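Local coordinates for germination-specific N-acetylmuramoyl-L-alanine amidase, Autolysin (PDB 7RAG), which probably cleaves the amide bond between N-acetylmuramic acid and L-alanine in peptidoglycan as a zinc-dependent amidase, here bound to the GerS lipoprotein, at residues D131-E134 / L135-C138; K165-N168 / I169-L173; I197-A200 / I201-G204. All blocks are in the same frame, centred on the assembly; numbering follows the deposited sequence.

All three contacts are local, made within single runs of chain. Contacts 1 and 3 are turns of two helices, 130-147 and 191-211, whereas contact 2 is the bend that leads into strand 171-178. Contact 3 is buried throughout and mostly apolar, with tryptophan, tyrosine and isoleucine side chains at work. Contacts 1 and 2 are only partly buried, and polar groups do more there: a serine hydroxyl on a helix carbonyl in one, an asparagine amide on a serine in the other. Contacts 1 and 2 meet where S171 N donates a hydrogen bond to S132 OG. C138 CB of contact 1 packs on G204 O of contact 3, while contacts 2 and 3 stay about 6 Å apart at their nearest atoms.

Contact 1. Residues D131-E134 / L135-C138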
loop_
_atom_site.group_PDB
_atom_site.type_symbol
_atom_site.label_atom_id
_atom_site.label_comp_id
_atom_site.label_asym_id
_atom_site.label_seq_id
_atom_site.Cartn_x
_atom_site.Cartn_y
_atom_site.Cartn_z
ATOM N N ASP B 131 3.214 -8.818 27.596
ATOM C CA ASP B 131 2.841 -9.313 26.280
ATOM C C ASP B 131 1.329 -9.446 26.167
ATOM O O ASP B 131 0.726 -9.006 25.179
ATOM C CB ASP B 131 3.537 -10.658 26.006
ATOM C CG ASP B 131 3.379 -11.669 27.177
ATOM O OD1 ASP B 131 3.313 -11.218 28.360
ATOM O OD2 ASP B 131 3.333 -12.916 26.929
ATOM N N SER B 132 0.696 -10.006 27.194
ATOM C CA SER B 132 -0.750 -10.191 27.152
ATOM C C SER B 132 -1.470 -8.855 27.160
ATOM O O SER B 132 -2.511 -8.707 26.515
ATOM C CB SER B 132 -1.197 -11.066 28.316
ATOM O OG SER B 132 -0.552 -12.326 28.244
ATOM N N LYS B 133 -0.927 -7.865 27.880
ATOM C CA LYS B 133 -1.527 -6.538 27.856
ATOM C C LYS B 133 -1.456 -5.936 26.457
ATOM O O LYS B 133 -2.445 -5.373 25.964
ATOM C CB LYS B 133 -0.859 -5.630 28.883
ATOM C CG LYS B 133 -1.677 -4.359 29.175
ATOM C CD LYS B 133 -1.003 -3.431 30.196
ATOM C CE LYS B 133 0.234 -2.775 29.593
ATOM N NZ LYS B 133 1.172 -2.189 30.594
ATOM N N GLU B 134 -0.313 -6.084 25.782
ATOM C CA GLU B 134 -0.211 -5.587 24.412
ATOM C C GLU B 134 -1.236 -6.264 23.509
ATOM O O GLU B 134 -1.941 -5.600 22.737
ATOM C CB GLU B 134 1.199 -5.810 23.858
ATOM C CG GLU B 134 2.314 -5.149 24.629
ATOM C CD GLU B 134 3.710 -5.558 24.124
ATOM O OE1 GLU B 134 3.798 -6.285 23.086
ATOM O OE2 GLU B 134 4.709 -5.147 24.776
ATOM N N LEU B 135 -1.329 -7.590 23.592
ATOM C CA LEU B 135 -2.284 -8.319 22.755
ATOM C C LEU B 135 -3.698 -7.858 23.037
ATOM O O LEU B 135 -4.486 -7.605 22.107
ATOM C CB LEU B 135 -2.171 -9.822 22.991
ATOM C CG LEU B 135 -3.229 -10.738 22.359
ATOM C CD1 LEU B 135 -3.215 -10.721 20.845
ATOM C CD2 LEU B 135 -2.962 -12.128 22.830
ATOM N N SER B 136 -4.022 -7.719 24.321
ATOM C CA SER B 136 -5.353 -7.285 24.692
ATOM C C SER B 136 -5.642 -5.928 24.091
ATOM O O SER B 136 -6.730 -5.714 23.555
ATOM C CB SER B 136 -5.493 -7.259 26.211
ATOM O OG SER B 136 -4.862 -6.111 26.756
ATOM N N LYS B 137 -4.670 -5.004 24.158
ATOM C CA LYS B 137 -4.871 -3.669 23.599
ATOM C C LYS B 137 -5.135 -3.739 22.099
ATOM O O LYS B 137 -6.007 -3.033 21.583
ATOM C CB LYS B 137 -3.659 -2.781 23.884
ATOM C CG LYS B 137 -3.510 -2.319 25.326
ATOM C CD LYS B 137 -2.354 -1.326 25.447
ATOM C CE LYS B 137 -2.211 -0.770 26.849
ATOM N NZ LYS B 137 -1.224 0.374 26.928
ATOM N N CYS B 138 -4.383 -4.578 21.380
ATOM C CA CYS B 138 -4.633 -4.741 19.945
ATOM C C CYS B 138 -6.065 -5.199 19.682
ATOM O O CYS B 138 -6.774 -4.648 18.823
ATOM C CB CYS B 138 -3.646 -5.739 19.337
ATOM S SG CYS B 138 -1.950 -5.144 19.230
#
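L135 and D131 open these two turns of helix 130-147, the crossover helix of the beta-alpha-beta unit with strands 122-126 and 156-158, through a backbone hydrogen bond, L135 N to D131 O at 3.0 Å. The L135 side chain packs on V172 of strand 171-178 and on Y208 of helix 191-211.

S136 does two things. Its amide reaches S132 O at 2.8 Å, and its hydroxyl bends back to the preceding turn, where OG donates to K133 O at 2.6 Å, the hydrogen bond of a helical serine to the carbonyl three residues back. A chi1 of 77°, with OG between the backbone N and the carbonyl carbon, brings it there.

K137 N donates to the same oxygen, K133 O, at 2.9 Å, and it arrives from the same face of the carbonyl plane as the hydroxyl. The K137 chain then runs beside that of K133, both pointing the same way, with the two CE atoms 4.2 Å apart.

C138 N closes the series on E134 O at 3.0 Å.

K133 O thus serves two donors, which satisfies the buried S136 hydroxyl inside its own helix; the like charges of K133 NZ and K137 NZ, 5.1 Å apart, probably repel mildly, and the K133 ammonium is held by a hydrogen bond to Q130 OE1.

Contact 2. Residues K165-N168 / I169-L173; sequences KDNN and IPSVL
N167 and S171 meet across a bend in the loop that leads from strand 156-158 into strand 171-178, which lies between strands 104-111 and 122-126 in the mixed sheet of this Amidase_3-family zinc amidase. At the bend N168 has a left-handed backbone, with phi at 70°. The N167 side chain points toward the start of the strand.

Two hydrogen bonds, made in sequence, do the polar work. N167 ND2 donates to S171 OG at 2.9 Å, nearly straight at 166°, and the oxygen lies close to the plane of the amide. S171 OG in turn donates to I169 O at 2.9 Å, coming in above the carbonyl plane. The amide is also held from outside: its OD1 accepts a hydrogen bond from K94 NZ, which also reaches K165 O, and ND2 has a second acceptor in L163 O. With partners at both ends, the amide is fixed in its rotation.

Apolar contact is slighter: I169 lays CG1 alongside N167, 4.1 Å from its CB. The other branch of I169 is a close van der Waals neighbour of the bend, with CG2 3.3 Å from N168 O.

On the N167 side, S171 OG also has N167 CB 3.5 Å away.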
loop_
_atom_site.group_PDB
_atom_site.type_symbol
_atom_site.label_atom_id
_atom_site.label_comp_id
_atom_site.label_asym_id
_atom_site.label_seq_id
_atom_site.Cartn_x
_atom_site.Cartn_y
_atom_site.Cartn_z
ATOM N N LYS B 165 -3.865 -17.313 34.476
ATOM C CA LYS B 165 -2.720 -17.267 35.375
ATOM C C LYS B 165 -1.586 -18.146 34.856
ATOM O O LYS B 165 -1.813 -19.294 34.464
ATOM C CB LYS B 165 -3.113 -17.740 36.771
ATOM C CG LYS B 165 -4.280 -17.037 37.410
ATOM C CD LYS B 165 -4.351 -17.381 38.916
ATOM C CE LYS B 165 -5.724 -17.025 39.513
ATOM N NZ LYS B 165 -5.992 -17.565 40.894
ATOM N N ASP B 166 -0.371 -17.586 34.827
ATOM C CA ASP B 166 0.888 -18.336 34.746
ATOM C C ASP B 166 0.943 -19.302 33.561
ATOM O O ASP B 166 1.252 -20.484 33.708
ATOM C CB ASP B 166 1.122 -19.080 36.052
ATOM C CG ASP B 166 1.265 -18.147 37.219
ATOM O OD1 ASP B 166 1.957 -17.114 37.068
ATOM O OD2 ASP B 166 0.692 -18.445 38.293
ATOM N N ASN B 167 0.696 -18.769 32.368
ATOM C CA ASN B 167 0.612 -19.618 31.190
ATOM C C ASN B 167 1.886 -19.687 30.364
ATOM O O ASN B 167 2.007 -20.611 29.545
ATOM C CB ASN B 167 -0.508 -19.146 30.268
ATOM C CG ASN B 167 -1.851 -19.527 30.771
ATOM O OD1 ASN B 167 -2.003 -20.497 31.526
ATOM N ND2 ASN B 167 -2.855 -18.769 30.363
ATOM N N ASN B 168 2.804 -18.726 30.516
ATOM C CA ASN B 168 4.027 -18.600 29.727
ATOM C C ASN B 168 3.773 -18.203 28.289
ATOM O O ASN B 168 4.728 -18.126 27.516
ATOM C CB ASN B 168 4.876 -19.884 29.713
ATOM C CG ASN B 168 5.369 -20.274 31.095
ATOM O OD1 ASN B 168 5.938 -19.452 31.815
ATOM N ND2 ASN B 168 5.126 -21.531 31.484
ATOM N N ILE B 169 2.530 -17.957 27.894
ATOM C CA ILE B 169 2.247 -17.445 26.555
ATOM C C ILE B 169 1.262 -16.293 26.675
ATOM O O ILE B 169 0.601 -16.136 27.707
ATOM C CB ILE B 169 1.687 -18.546 25.631
ATOM C CG1 ILE B 169 0.528 -19.285 26.314
ATOM C CG2 ILE B 169 2.821 -19.485 25.196
ATOM C CD1 ILE B 169 -0.261 -20.186 25.376
ATOM N N PRO B 170 1.177 -15.442 25.651
ATOM C CA PRO B 170 0.223 -14.326 25.728
ATOM C C PRO B 170 -1.207 -14.840 25.860
ATOM O O PRO B 170 -1.671 -15.669 25.074
ATOM C CB PRO B 170 0.454 -13.572 24.409
ATOM C CG PRO B 170 1.827 -13.929 24.031
ATOM C CD PRO B 170 2.032 -15.333 24.455
ATOM N N SER B 171 -1.915 -14.330 26.857
ATOM C CA SER B 171 -3.198 -14.900 27.226
ATOM C C SER B 171 -4.192 -13.781 27.459
ATOM O O SER B 171 -3.902 -12.864 28.220
ATOM C CB SER B 171 -3.069 -15.757 28.490
ATOM O OG SER B 171 -2.178 -16.833 28.283
ATOM N N VAL B 172 -5.358 -13.852 26.819
ATOM C CA VAL B 172 -6.370 -12.816 26.972
ATOM C C VAL B 172 -7.746 -13.454 27.044
ATOM O O VAL B 172 -8.002 -14.522 26.472
ATOM C CB VAL B 172 -6.347 -11.784 25.829
ATOM C CG1 VAL B 172 -4.963 -11.178 25.685
ATOM C CG2 VAL B 172 -6.783 -12.445 24.536
ATOM N N LEU B 173 -8.633 -12.775 27.757
ATOM C CA LEU B 173 -10.041 -13.123 27.808
ATOM C C LEU B 173 -10.826 -12.015 27.135
ATOM O O LEU B 173 -10.550 -10.837 27.362
ATOM C CB LEU B 173 -10.521 -13.286 29.251
ATOM C CG LEU B 173 -12.040 -13.442 29.400
ATOM C CD1 LEU B 173 -12.352 -14.891 29.261
ATOM C CD2 LEU B 173 -12.572 -12.904 30.736
#

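Contact 3. Residues I197-A200 / I201-G204; sequences IAWA and IYIG. With EDO (1,2-ethanediol), chain D.
Four regular i to i+4 hydrogen bonds, I201 N to I197 O through G204 N to A200 O, all at 2.9 Å, run through these two turns of helix 191-211.

W199 is the flat group on which Y202 and I203 gather. With CG anti to the backbone N (chi1 179°), its indole swings out along the helix side to where those two residues stand. I203 comes over one face: CG1 lies 3.9 Å from the centroid of the five-membered ring of W199, 26° off its normal, a CH-pi contact. I203 CD1 carries on over the benzene half, reaching W199 CZ2. Y202 meets the other end of the indole, its CE2 at 3.7 Å from W199 CZ3. Here the planes are inclined at 52°, with the W199 six-membered ring and the Y202 ring 5.4 Å apart between centroids.

Further round the helix, I197 and I201 lie side by side and point the same way, with I197 CG2 against I201 CD1 at 3.9 Å.

The polar ends of both rings find partners outside the segments. Y202 OH hydrogen-bonds to S59 OG, and it also shares a hydrogen bond of 2.9 Å with O2 of an ethanediol, probably from the crystallisation liquor. W199 NE1 hydrogen-bonds to D85 of the lipoprotein chain, whose N80, I69 and V87 pack against W199, Y202 and I203 respectively. Within the amidase, A200 rests on L143 and V146 of helix 130-147, A198 on K51 and I201 on L52 of helix 41-58, and I197 on C176 and I201 on I174 of strand 171-178, so these two turns join the sheet and two neighbouring helices of the amidase to its partner protein.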
loop_
_atom_site.group_PDB
_atom_site.type_symbol
_atom_site.label_atom_id
_atom_site.label_comp_id
_atom_site.label_asym_id
_atom_site.label_seq_id
_atom_site.Cartn_x
_atom_site.Cartn_y
_atom_site.Cartn_z
ATOM N N ILE B 197 -17.442 -9.771 15.120
ATOM C CA ILE B 197 -16.605 -9.860 16.317
ATOM C C ILE B 197 -15.399 -10.755 16.063
ATOM O O ILE B 197 -14.265 -10.436 16.447
ATOM C CB ILE B 197 -17.430 -10.382 17.505
ATOM C CG1 ILE B 197 -18.395 -9.307 17.985
ATOM C CG2 ILE B 197 -16.491 -10.895 18.626
ATOM C CD1 ILE B 197 -19.396 -9.816 18.954
ATOM N N ALA B 198 -15.633 -11.909 15.435
ATOM C CA ALA B 198 -14.513 -12.783 15.125
ATOM C C ALA B 198 -13.500 -12.057 14.252
ATOM O O ALA B 198 -12.295 -12.144 14.490
ATOM C CB ALA B 198 -15.007 -14.061 14.452
ATOM N N TRP B 199 -13.981 -11.315 13.255
ATOM C CA TRP B 199 -13.102 -10.518 12.411
ATOM C C TRP B 199 -12.287 -9.520 13.231
ATOM O O TRP B 199 -11.069 -9.388 13.037
ATOM C CB TRP B 199 -13.925 -9.787 11.359
ATOM C CG TRP B 199 -13.079 -8.966 10.503
ATOM C CD1 TRP B 199 -12.919 -7.614 10.559
ATOM C CD2 TRP B 199 -12.199 -9.438 9.481
ATOM N NE1 TRP B 199 -12.009 -7.216 9.620
ATOM C CE2 TRP B 199 -11.551 -8.317 8.944
ATOM C CE3 TRP B 199 -11.908 -10.702 8.959
ATOM C CZ2 TRP B 199 -10.628 -8.418 7.914
ATOM C CZ3 TRP B 199 -10.996 -10.803 7.937
ATOM C CH2 TRP B 199 -10.365 -9.670 7.424
ATOM N N ALA B 200 -12.934 -8.816 14.162
ATOM C CA ALA B 200 -12.193 -7.859 14.983
ATOM C C ALA B 200 -11.096 -8.559 15.792
ATOM O O ALA B 200 -9.949 -8.095 15.842
ATOM C CB ALA B 200 -13.146 -7.097 15.898
ATOM N N ILE B 201 -11.426 -9.699 16.411
ATOM C CA ILE B 201 -10.432 -10.400 17.222
ATOM C C ILE B 201 -9.286 -10.894 16.349
ATOM O O ILE B 201 -8.102 -10.808 16.725
ATOM C CB ILE B 201 -11.067 -11.562 18.004
ATOM C CG1 ILE B 201 -12.305 -11.083 18.772
ATOM C CG2 ILE B 201 -10.007 -12.159 18.943
ATOM C CD1 ILE B 201 -12.987 -12.160 19.612
ATOM N N TYR B 202 -9.620 -11.432 15.179
ATOM C CA TYR B 202 -8.614 -11.952 14.266
ATOM C C TYR B 202 -7.670 -10.847 13.818
ATOM O O TYR B 202 -6.442 -11.032 13.802
ATOM C CB TYR B 202 -9.320 -12.608 13.080
ATOM C CG TYR B 202 -8.500 -12.810 11.833
ATOM C CD1 TYR B 202 -7.485 -13.768 11.776
ATOM C CD2 TYR B 202 -8.769 -12.066 10.686
ATOM C CE1 TYR B 202 -6.749 -13.962 10.616
ATOM C CE2 TYR B 202 -8.038 -12.240 9.528
ATOM C CZ TYR B 202 -7.032 -13.192 9.498
ATOM O OH TYR B 202 -6.323 -13.359 8.337
ATOM N N ILE B 203 -8.218 -9.675 13.492
ATOM C CA ILE B 203 -7.363 -8.561 13.099
ATOM C C ILE B 203 -6.498 -8.119 14.273
ATOM O O ILE B 203 -5.317 -7.811 14.100
ATOM C CB ILE B 203 -8.207 -7.410 12.522
ATOM C CG1 ILE B 203 -8.750 -7.812 11.147
ATOM C CG2 ILE B 203 -7.388 -6.151 12.372
ATOM C CD1 ILE B 203 -7.670 -8.319 10.208
ATOM N N GLY B 204 -7.055 -8.092 15.486
ATOM C CA GLY B 204 -6.245 -7.703 16.629
ATOM C C GLY B 204 -5.056 -8.623 16.827
ATOM O O GLY B 204 -3.920 -8.170 16.995
HETATM C C1 EDO D . -9.310 -15.596 5.235
HETATM O O1 EDO D . -8.185 -15.091 4.484
HETATM C C2 EDO D . -9.360 -14.855 6.549
HETATM O O2 EDO D . -8.409 -13.774 6.425
#